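Local coordinates for CRISPR-associated endoribonuclease Cse3 (Thermus thermophilus, PDB 2Y8Y), which cleaves CRISPR transcripts as an RNA-binding endoribonuclease and, acting as a monomer, retains the crRNA once it has been processed, at residues W129-L134 and F139-G144; P71-L76 and A81-P86. All coordinates share one frame; numbering follows the deposited sequence.

Overall arrangement
Two short-range contacts, each joining segments separated by four residues, differ in chemistry as they differ in place. Interaction 1 is buried: helix 123-136 meets strand 139-144 through leucine packing, one direct backbone bond and a bridging water, while two arginines of the helix grip RNA phosphates. Interaction 2 is a surface contact between a loop segment and strand 81-89; its polar bonds stay inside the loop, and only apolar groups meet across it. The two share no helix or strand, belong to different antiparallel sheets and lie on opposite sides of the chain's centre. The centres of interactions 1 and 2 are about 34 Å apart, and the nearest atoms of interactions 1 and 2 about 21 Å apart.

Interaction 1 (W129-L134 and F139-G144). With nucleotides of chain B.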
loop_
_atom_site.group_PDB
_atom_site.type_symbol
_atom_site.label_atom_id
_atom_site.label_comp_id
_atom_site.label_asym_id
_atom_site.label_seq_id
_atom_site.Cartn_x
_atom_site.Cartn_y
_atom_site.Cartn_z
ATOM N N TRP A 129 16.349 0.473 2.819
ATOM C CA TRP A 129 15.200 -0.007 3.560
ATOM C C TRP A 129 14.318 -0.857 2.640
ATOM O O TRP A 129 13.928 -1.976 2.993
ATOM C CB TRP A 129 14.412 1.178 4.124
ATOM C CG TRP A 129 13.147 0.804 4.874
ATOM C CD1 TRP A 129 13.059 0.510 6.201
ATOM C CD2 TRP A 129 11.813 0.715 4.357
ATOM N NE1 TRP A 129 11.760 0.239 6.548
ATOM C CE2 TRP A 129 10.968 0.364 5.430
ATOM C CE3 TRP A 129 11.247 0.885 3.083
ATOM C CZ2 TRP A 129 9.592 0.177 5.283
ATOM C CZ3 TRP A 129 9.863 0.707 2.934
ATOM C CH2 TRP A 129 9.059 0.354 4.032
ATOM N N LEU A 130 13.998 -0.339 1.459
ATOM C CA LEU A 130 13.162 -1.090 0.520
ATOM C C LEU A 130 13.816 -2.434 0.208
ATOM O O LEU A 130 13.146 -3.465 0.205
ATOM C CB LEU A 130 12.970 -0.302 -0.771
ATOM C CG LEU A 130 12.177 -1.044 -1.844
ATOM C CD1 LEU A 130 10.705 -1.217 -1.443
ATOM C CD2 LEU A 130 12.309 -0.249 -3.106
ATOM N N GLU A 131 15.121 -2.428 -0.058
ATOM C CA GLU A 131 15.807 -3.678 -0.390
ATOM C C GLU A 131 15.691 -4.684 0.742
ATOM O O GLU A 131 15.437 -5.878 0.508
ATOM C CB GLU A 131 17.276 -3.426 -0.728
ATOM C CG GLU A 131 17.457 -2.703 -2.043
ATOM C CD GLU A 131 18.872 -2.197 -2.254
ATOM O OE1 GLU A 131 19.606 -2.039 -1.257
ATOM O OE2 GLU A 131 19.232 -1.930 -3.423
ATOM N N ARG A 132 15.900 -4.226 1.970
ATOM C CA ARG A 132 15.821 -5.113 3.123
ATOM C C ARG A 132 14.397 -5.646 3.323
ATOM O O ARG A 132 14.209 -6.832 3.582
ATOM C CB ARG A 132 16.299 -4.386 4.390
ATOM C CG ARG A 132 16.360 -5.273 5.614
ATOM C CD ARG A 132 16.799 -4.515 6.869
ATOM N NE ARG A 132 15.874 -3.441 7.227
ATOM C CZ ARG A 132 14.670 -3.633 7.760
ATOM N NH1 ARG A 132 14.227 -4.860 8.007
ATOM N NH2 ARG A 132 13.903 -2.594 8.051
ATOM N N ARG A 133 13.404 -4.769 3.224
ATOM C CA ARG A 133 12.019 -5.199 3.385
ATOM C C ARG A 133 11.650 -6.232 2.334
ATOM O O ARG A 133 10.992 -7.238 2.643
ATOM C CB ARG A 133 11.031 -4.026 3.275
ATOM C CG ARG A 133 11.115 -2.956 4.385
ATOM C CD ARG A 133 10.937 -3.509 5.791
ATOM N NE ARG A 133 9.661 -4.190 6.008
ATOM C CZ ARG A 133 8.819 -3.895 7.005
ATOM N NH1 ARG A 133 9.086 -2.903 7.844
ATOM N NH2 ARG A 133 7.694 -4.570 7.134
ATOM N N LEU A 134 12.042 -5.988 1.091
ATOM C CA LEU A 134 11.675 -6.923 0.019
ATOM C C LEU A 134 12.361 -8.257 0.271
ATOM O O LEU A 134 11.747 -9.314 0.170
ATOM C CB LEU A 134 12.067 -6.358 -1.353
ATOM C CG LEU A 134 11.183 -5.208 -1.836
ATOM C CD1 LEU A 134 11.691 -4.684 -3.165
ATOM C CD2 LEU A 134 9.730 -5.644 -1.947
ATOM N N PHE A 139 11.077 -11.376 -1.722
ATOM C CA PHE A 139 11.350 -10.789 -3.030
ATOM C C PHE A 139 12.807 -10.326 -3.091
ATOM O O PHE A 139 13.539 -10.415 -2.105
ATOM C CB PHE A 139 10.467 -9.554 -3.237
ATOM C CG PHE A 139 8.972 -9.835 -3.363
ATOM C CD1 PHE A 139 8.451 -10.345 -4.540
ATOM C CD2 PHE A 139 8.098 -9.499 -2.335
ATOM C CE1 PHE A 139 7.090 -10.552 -4.680
ATOM C CE2 PHE A 139 6.730 -9.696 -2.478
ATOM C CZ PHE A 139 6.237 -10.217 -3.653
ATOM N N ARG A 140 13.226 -9.791 -4.226
ATOM C CA ARG A 140 14.529 -9.124 -4.315
ATOM C C ARG A 140 14.466 -8.120 -5.452
ATOM O O ARG A 140 13.974 -8.443 -6.522
ATOM C CB ARG A 140 15.659 -10.137 -4.568
ATOM C CG ARG A 140 17.072 -9.553 -4.418
ATOM C CD ARG A 140 18.168 -10.611 -4.595
ATOM N NE ARG A 140 17.979 -11.776 -3.729
ATOM C CZ ARG A 140 17.858 -13.021 -4.178
ATOM N NH1 ARG A 140 17.908 -13.252 -5.481
ATOM N NH2 ARG A 140 17.683 -14.026 -3.331
ATOM N N LEU A 141 14.973 -6.906 -5.249
ATOM C CA LEU A 141 15.061 -5.982 -6.381
ATOM C C LEU A 141 15.916 -6.559 -7.504
ATOM O O LEU A 141 16.912 -7.251 -7.257
ATOM C CB LEU A 141 15.685 -4.658 -5.955
ATOM C CG LEU A 141 14.841 -3.621 -5.254
ATOM C CD1 LEU A 141 15.690 -2.361 -5.047
ATOM C CD2 LEU A 141 13.603 -3.321 -6.076
ATOM N N LEU A 142 15.553 -6.262 -8.745
ATOM C CA LEU A 142 16.403 -6.615 -9.876
ATOM C C LEU A 142 17.526 -5.590 -9.969
ATOM O O LEU A 142 17.373 -4.462 -9.512
ATOM C CB LEU A 142 15.608 -6.608 -11.182
ATOM C CG LEU A 142 14.550 -7.700 -11.347
ATOM C CD1 LEU A 142 14.070 -7.771 -12.787
ATOM C CD2 LEU A 142 15.109 -9.037 -10.907
ATOM N N GLU A 143 18.651 -5.970 -10.558
ATOM C CA GLU A 143 19.742 -5.011 -10.696
ATOM C C GLU A 143 20.077 -4.651 -12.138
ATOM O O GLU A 143 19.558 -5.243 -13.083
ATOM C CB GLU A 143 20.992 -5.481 -9.943
ATOM C CG GLU A 143 20.986 -5.085 -8.473
ATOM C CD GLU A 143 22.235 -5.523 -7.734
ATOM O OE1 GLU A 143 23.205 -5.945 -8.398
ATOM O OE2 GLU A 143 22.246 -5.445 -6.485
ATOM N N GLY A 144 20.940 -3.650 -12.283
ATOM C CA GLY A 144 21.458 -3.241 -13.574
ATOM C C GLY A 144 22.903 -2.816 -13.411
ATOM O O GLY A 144 23.414 -2.772 -12.292
ATOM P P G B 14 11.470 -4.573 10.322
ATOM O OP1 G B 14 11.564 -4.820 8.870
ATOM O OP2 G B 14 11.453 -3.170 10.802
ATOM O "O5'" G B 14 10.239 -5.347 10.942
ATOM C "C5'" G B 14 10.060 -6.732 10.685
ATOM C "C4'" G B 14 9.003 -7.322 11.572
ATOM O "O4'" G B 14 9.398 -7.224 12.967
ATOM C "C3'" G B 14 7.659 -6.635 11.549
ATOM O "O3'" G B 14 6.908 -6.933 10.393
ATOM C "C2'" G B 14 7.037 -7.146 12.835
ATOM O "O2'" G B 14 6.651 -8.509 12.701
ATOM C "C1'" G B 14 8.246 -7.066 13.770
ATOM N N9 G B 14 8.303 -5.748 14.415
ATOM C C8 G B 14 9.055 -4.642 14.076
ATOM N N7 G B 14 8.777 -3.614 14.831
ATOM C C5 G B 14 7.764 -4.052 15.677
ATOM C C6 G B 14 7.050 -3.375 16.702
ATOM O O6 G B 14 7.170 -2.205 17.082
ATOM N N1 G B 14 6.100 -4.199 17.298
ATOM C C2 G B 14 5.869 -5.516 16.953
ATOM N N2 G B 14 4.915 -6.159 17.642
ATOM N N3 G B 14 6.533 -6.160 16.006
ATOM C C4 G B 14 7.453 -5.368 15.416
ATOM P P G B 15 5.881 -5.852 9.797
ATOM O OP1 G B 15 5.333 -6.438 8.546
ATOM O OP2 G B 15 6.572 -4.545 9.720
ATOM O "O5'" G B 15 4.746 -5.771 10.904
ATOM C "C5'" G B 15 3.872 -6.862 11.118
ATOM C "C4'" G B 15 2.960 -6.616 12.287
ATOM O "O4'" G B 15 3.731 -6.347 13.490
ATOM C "C3'" G B 15 2.058 -5.407 12.198
ATOM O "O3'" G B 15 0.988 -5.571 11.291
ATOM C "C2'" G B 15 1.624 -5.272 13.647
ATOM O "O2'" G B 15 0.738 -6.320 14.000
ATOM C "C1'" G B 15 2.963 -5.517 14.351
ATOM N N9 G B 15 3.674 -4.244 14.551
ATOM C C8 G B 15 4.710 -3.693 13.835
ATOM N N7 G B 15 5.024 -2.495 14.258
ATOM C C5 G B 15 4.126 -2.240 15.279
ATOM C C6 G B 15 3.975 -1.103 16.108
ATOM O O6 G B 15 4.628 -0.063 16.101
ATOM N N1 G B 15 2.928 -1.259 17.019
ATOM C C2 G B 15 2.123 -2.367 17.107
ATOM N N2 G B 15 1.162 -2.331 18.048
ATOM N N3 G B 15 2.259 -3.438 16.352
ATOM C C4 G B 15 3.274 -3.298 15.459
HETATM O O HOH W 1 16.142 -6.397 -2.608
#
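Leu141 shows how one branched side chain can serve two neighbours a helical turn apart. With CG placed anti to its carbonyl carbon (chi1 -80°), it sends CD2 to within 3.7 Å of Leu134 CD1, the two side chains crossing at a slant, while its CD1 comes 3.5 Å from Glu131 CG. Glu131 runs across it at about a right angle, so the contact rests mainly on the aliphatic stem; the carboxylate runs on past the Leu141 methyl, and the residue is only partly exposed. Leu130 CD2 adds a more distant touch on Leu141 CD1, at 4.4 Å.

Where the helix gives way to the strand the backbones close up. Phe139 N donates to Leu134 O at 2.9 Å, and the CB atoms of the two residues pack beside this bond. One turn earlier in the helix the chains stand further apart, and a water fills the role of a direct bond: it donates to Glu131 O and accepts from Leu141 N. This water-bridged, partly exposed Glu131 side contrasts with the buried leucines.

Arg132 and Arg133 turn instead to RNA. Arg132 NH1 bonds G14 OP1 of chain B at 2.8 Å, with this oxygen at the edge of the guanidinium; the same oxygen lies over one face of the Arg133 guanidinium. Arg133 NH2 reaches G15 OP2 of chain B at 2.8 Å. The folded Arg133 chain is steadied by its CG, seated over the Trp129 indole, and by a salt bridge from its NE to Glu136.

In this helix-to-strand connection of a ferredoxin-like fold, the axes of helix 129-134 and strand 139-141 run nearly antiparallel, at 153°: Leu130 packs on Phe180 of strand 173-186, Leu141 on Phe101 of strand 98-110, and Phe139 on helix 189-198.

Interaction 2 (P71-L76 and A81-P86); sequences PDWSVL and AQVFPP
Asp72 OD1 is gripped twice by one residue, Ser74. The backbone N of Ser74 donates to it at 3.1 Å, nearly along the carboxylate C-O axis, whereas Ser74 OG donates at 2.7 Å from well above the carboxylate plane (54° out of it). The first bond defines an Asx turn, which leads into the 3-10 turn at 73-75, where Leu76 N bonds to Trp73 O. Asp72 and Ser74 point away from strand 81-89, while Trp73 and Leu76 point toward it.

Trp73 offers the edge of its indole: Pro86 CG lies near the ring plane, 3.7 Å from CD1, the proline and the indole passing one another in opposite senses. Val83 CG1 approaches the same CD1 obliquely at 4.0 Å. The indole NE1 is satisfied by Thr8 OG1 on strand 5-12, which helps to fix the rotation of the ring.

The topology is that of a ferredoxin-like domain, in which strands 62-67 and 81-89 flank strand 5-12, all neighbours antiparallel. The connection between the two flanking strands, which in the classical fold carries the second helix, here has this 3-10 turn among its loops.

Val83 divides its methyls: with CG1 anti to the backbone N (chi1 -177°) and turned to Trp73, CG2 meets Leu76 CD1 tip to tip at 3.7 Å. At the far end Pro71 CG rests more loosely on Pro86 CB, 4.3 Å away, and both prolines also touch Trp6 of strand 5-12. On helix 26-34, Leu33 meets Trp73 and Thr32 meets Leu76.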
loop_
_atom_site.group_PDB
_atom_site.type_symbol
_atom_site.label_atom_id
_atom_site.label_comp_id
_atom_site.label_asym_id
_atom_site.label_seq_id
_atom_site.Cartn_x
_atom_site.Cartn_y
_atom_site.Cartn_z
ATOM N N PRO A 71 -15.177 -7.048 -0.207
ATOM C CA PRO A 71 -15.685 -5.779 0.315
ATOM C C PRO A 71 -17.141 -5.561 -0.071
ATOM O O PRO A 71 -17.599 -6.126 -1.064
ATOM C CB PRO A 71 -14.803 -4.745 -0.391
ATOM C CG PRO A 71 -14.461 -5.397 -1.702
ATOM C CD PRO A 71 -14.388 -6.873 -1.441
ATOM N N ASP A 72 -17.861 -4.769 0.714
ATOM C CA ASP A 72 -19.194 -4.342 0.305
ATOM C C ASP A 72 -19.212 -2.822 0.192
ATOM O O ASP A 72 -19.264 -2.089 1.184
ATOM C CB ASP A 72 -20.293 -4.871 1.233
ATOM C CG ASP A 72 -21.679 -4.799 0.586
ATOM O OD1 ASP A 72 -21.922 -3.815 -0.143
ATOM O OD2 ASP A 72 -22.524 -5.720 0.771
ATOM N N TRP A 73 -19.155 -2.352 -1.044
ATOM C CA TRP A 73 -19.049 -0.926 -1.295
ATOM C C TRP A 73 -20.379 -0.179 -1.275
ATOM O O TRP A 73 -20.413 1.018 -1.534
ATOM C CB TRP A 73 -18.284 -0.658 -2.593
ATOM C CG TRP A 73 -16.876 -1.119 -2.488
ATOM C CD1 TRP A 73 -16.315 -2.202 -3.101
ATOM C CD2 TRP A 73 -15.848 -0.545 -1.669
ATOM N NE1 TRP A 73 -14.993 -2.321 -2.740
ATOM C CE2 TRP A 73 -14.682 -1.319 -1.858
ATOM C CE3 TRP A 73 -15.797 0.556 -0.807
ATOM C CZ2 TRP A 73 -13.473 -1.025 -1.214
ATOM C CZ3 TRP A 73 -14.601 0.851 -0.176
ATOM C CH2 TRP A 73 -13.453 0.055 -0.376
ATOM N N SER A 74 -21.465 -0.882 -0.961
ATOM C CA SER A 74 -22.756 -0.231 -0.770
ATOM C C SER A 74 -22.719 0.708 0.432
ATOM O O SER A 74 -23.642 1.500 0.641
ATOM C CB SER A 74 -23.885 -1.257 -0.596
ATOM O OG SER A 74 -23.739 -1.988 0.607
ATOM N N VAL A 75 -21.639 0.618 1.210
ATOM C CA VAL A 75 -21.462 1.467 2.387
ATOM C C VAL A 75 -21.119 2.905 2.022
ATOM O O VAL A 75 -21.278 3.809 2.841
ATOM C CB VAL A 75 -20.364 0.927 3.331
ATOM C CG1 VAL A 75 -20.731 -0.465 3.821
ATOM C CG2 VAL A 75 -18.995 0.922 2.640
ATOM N N LEU A 76 -20.650 3.116 0.798
ATOM C CA LEU A 76 -20.246 4.452 0.366
ATOM C C LEU A 76 -21.441 5.371 0.177
ATOM O O LEU A 76 -22.538 4.925 -0.168
ATOM C CB LEU A 76 -19.463 4.386 -0.941
ATOM C CG LEU A 76 -18.150 3.612 -0.888
ATOM C CD1 LEU A 76 -17.499 3.562 -2.263
ATOM C CD2 LEU A 76 -17.192 4.219 0.142
ATOM N N ALA A 81 -18.104 8.073 -5.117
ATOM C CA ALA A 81 -17.156 7.559 -6.089
ATOM C C ALA A 81 -17.802 6.687 -7.155
ATOM O O ALA A 81 -18.899 6.152 -6.972
ATOM C CB ALA A 81 -16.053 6.782 -5.379
ATOM N N GLN A 82 -17.110 6.559 -8.279
ATOM C CA GLN A 82 -17.416 5.520 -9.238
ATOM C C GLN A 82 -16.667 4.278 -8.777
ATOM O O GLN A 82 -15.436 4.274 -8.709
ATOM C CB GLN A 82 -16.966 5.929 -10.637
ATOM C CG GLN A 82 -17.261 4.893 -11.700
ATOM C CD GLN A 82 -16.929 5.385 -13.091
ATOM O OE1 GLN A 82 -16.405 6.488 -13.262
ATOM N NE2 GLN A 82 -17.233 4.572 -14.097
ATOM N N VAL A 83 -17.413 3.241 -8.414
ATOM C CA VAL A 83 -16.827 1.985 -7.956
ATOM C C VAL A 83 -16.723 1.011 -9.116
ATOM O O VAL A 83 -17.732 0.550 -9.634
ATOM C CB VAL A 83 -17.684 1.315 -6.858
ATOM C CG1 VAL A 83 -17.010 0.040 -6.354
ATOM C CG2 VAL A 83 -17.959 2.281 -5.715
ATOM N N PHE A 84 -15.505 0.703 -9.539
ATOM C CA PHE A 84 -15.322 -0.333 -10.547
ATOM C C PHE A 84 -15.518 -1.685 -9.873
ATOM O O PHE A 84 -15.199 -1.841 -8.695
ATOM C CB PHE A 84 -13.936 -0.214 -11.188
ATOM C CG PHE A 84 -13.829 0.915 -12.174
ATOM C CD1 PHE A 84 -13.858 2.231 -11.747
ATOM C CD2 PHE A 84 -13.718 0.660 -13.530
ATOM C CE1 PHE A 84 -13.775 3.271 -12.652
ATOM C CE2 PHE A 84 -13.634 1.700 -14.444
ATOM C CZ PHE A 84 -13.662 3.004 -14.002
ATOM N N PRO A 85 -16.060 -2.663 -10.605
ATOM C CA PRO A 85 -16.303 -3.993 -10.036
ATOM C C PRO A 85 -15.062 -4.541 -9.331
ATOM O O PRO A 85 -14.006 -4.665 -9.948
ATOM C CB PRO A 85 -16.649 -4.833 -11.270
ATOM C CG PRO A 85 -17.275 -3.857 -12.202
ATOM C CD PRO A 85 -16.529 -2.561 -11.998
ATOM N N PRO A 86 -15.178 -4.848 -8.034
ATOM C CA PRO A 86 -14.023 -5.423 -7.341
ATOM C C PRO A 86 -13.570 -6.703 -8.020
ATOM O O PRO A 86 -14.405 -7.484 -8.468
ATOM C CB PRO A 86 -14.567 -5.711 -5.943
ATOM C CG PRO A 86 -15.632 -4.682 -5.762
ATOM C CD PRO A 86 -16.296 -4.588 -7.112
#